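Local coordinates for hypothetical protein CNAG_02591 (Cryptococcus neoformans, PDB 4P5N), which may play a role in primary metabolism and affects the virulence of this fungus in mammals, at residues Phe55-Gln58 and Asp62-His65. Sequence-based numbering, arbitrary orientation.
Sequences FTDQ and DVAH
With chi1 at 67°, the ring of Phe55 is tucked between its own backbone N and carbonyl carbon and leans toward Val63, whose CG1, anti to the backbone N, meets Phe55 CE1 at 3.9 Å. The two are cross-strand neighbours in a beta hairpin of the Tudor domain, strands 52-56 and 62-65, an antiparallel hydrogen-bonded pair with both side chains on one face of the sheet. Phe55 N gives a hydrogen bond of 3.0 Å to Val63 O. Val63 N returns one of 2.8 Å to Phe55 O. Branched Val63 suits an extended strand, and its CB lies over one face of the ring in a CH-pi contact, 4.2 Å from the centroid of Phe55, whose flat, apolar ring suits this buried place. His28 of strand 26-36 also touches both side chains, and its ND1 is hydrogen-bonded to OD2 of Asp57. His65 suits a double role: its apolar CB sits at the ring edge, while NE2 shares a cadmium ion with Thr21. On the other face of the sheet, Thr56 and Asp62 form a non-hydrogen-bonded pair, bridged instead by polar side chains that suit this more exposed side: Thr56 OG1 donates to Asp62 OD1 at 2.8 Å, approaching from above the carboxylate, 50° out of its plane.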
# COMPACT_ATOMS: atom_id res chain seq x y z
N PHE A 55 7.28 3.89 2.83
CA PHE A 55 7.58 4.64 4.05
C PHE A 55 6.41 4.64 5.00
O PHE A 55 5.27 4.43 4.59
CB PHE A 55 8.05 6.09 3.75
CG PHE A 55 6.98 7.01 3.15
CD1 PHE A 55 6.64 6.96 1.79
CD2 PHE A 55 6.37 7.99 3.94
CE1 PHE A 55 5.71 7.85 1.25
CE2 PHE A 55 5.44 8.87 3.41
CZ PHE A 55 5.11 8.81 2.07
N THR A 56 6.69 4.88 6.28
CA THR A 56 5.63 5.03 7.26
C THR A 56 5.42 6.51 7.52
O THR A 56 6.38 7.23 7.77
CB THR A 56 6.01 4.29 8.55
OG1 THR A 56 6.19 2.90 8.24
CG2 THR A 56 4.93 4.44 9.59
N ASP A 57 4.17 6.97 7.44
CA ASP A 57 3.91 8.39 7.58
C ASP A 57 3.78 8.83 9.04
O ASP A 57 3.95 8.02 9.96
CB ASP A 57 2.73 8.86 6.70
CG ASP A 57 1.37 8.52 7.26
OD1 ASP A 57 1.24 8.01 8.40
OD2 ASP A 57 0.37 8.82 6.55
N GLN A 58 3.45 10.11 9.22
CA GLN A 58 3.41 10.73 10.55
C GLN A 58 2.26 10.22 11.42
O GLN A 58 2.23 10.47 12.63
CB GLN A 58 3.38 12.27 10.42
CG GLN A 58 2.03 12.81 9.95
CD GLN A 58 1.74 12.68 8.46
OE1 GLN A 58 2.59 12.28 7.66
NE2 GLN A 58 0.52 13.03 8.09
N ASP A 62 1.55 2.78 6.81
CA ASP A 62 2.51 2.32 5.80
C ASP A 62 1.98 2.72 4.44
O ASP A 62 0.85 2.34 4.07
CB ASP A 62 2.79 0.81 5.90
CG ASP A 62 3.55 0.44 7.18
OD1 ASP A 62 3.85 1.33 8.01
OD2 ASP A 62 3.87 -0.76 7.36
N VAL A 63 2.77 3.51 3.72
CA VAL A 63 2.42 4.08 2.41
C VAL A 63 3.38 3.55 1.34
O VAL A 63 4.57 3.37 1.59
CB VAL A 63 2.48 5.64 2.45
CG1 VAL A 63 2.19 6.26 1.08
CG2 VAL A 63 1.52 6.18 3.50
N ALA A 64 2.85 3.26 0.16
CA ALA A 64 3.69 2.93 -1.00
C ALA A 64 3.40 3.96 -2.07
O ALA A 64 2.24 4.08 -2.53
CB ALA A 64 3.37 1.53 -1.51
N HIS A 65 4.41 4.75 -2.44
CA HIS A 65 4.17 5.90 -3.32
C HIS A 65 5.17 5.97 -4.46
O HIS A 65 6.35 5.67 -4.28
CB HIS A 65 4.25 7.19 -2.50
CG HIS A 65 3.56 8.37 -3.13
ND1 HIS A 65 4.10 9.09 -4.18
CD2 HIS A 65 2.38 8.95 -2.83
CE1 HIS A 65 3.27 10.07 -4.50
NE2 HIS A 65 2.23 10.02 -3.70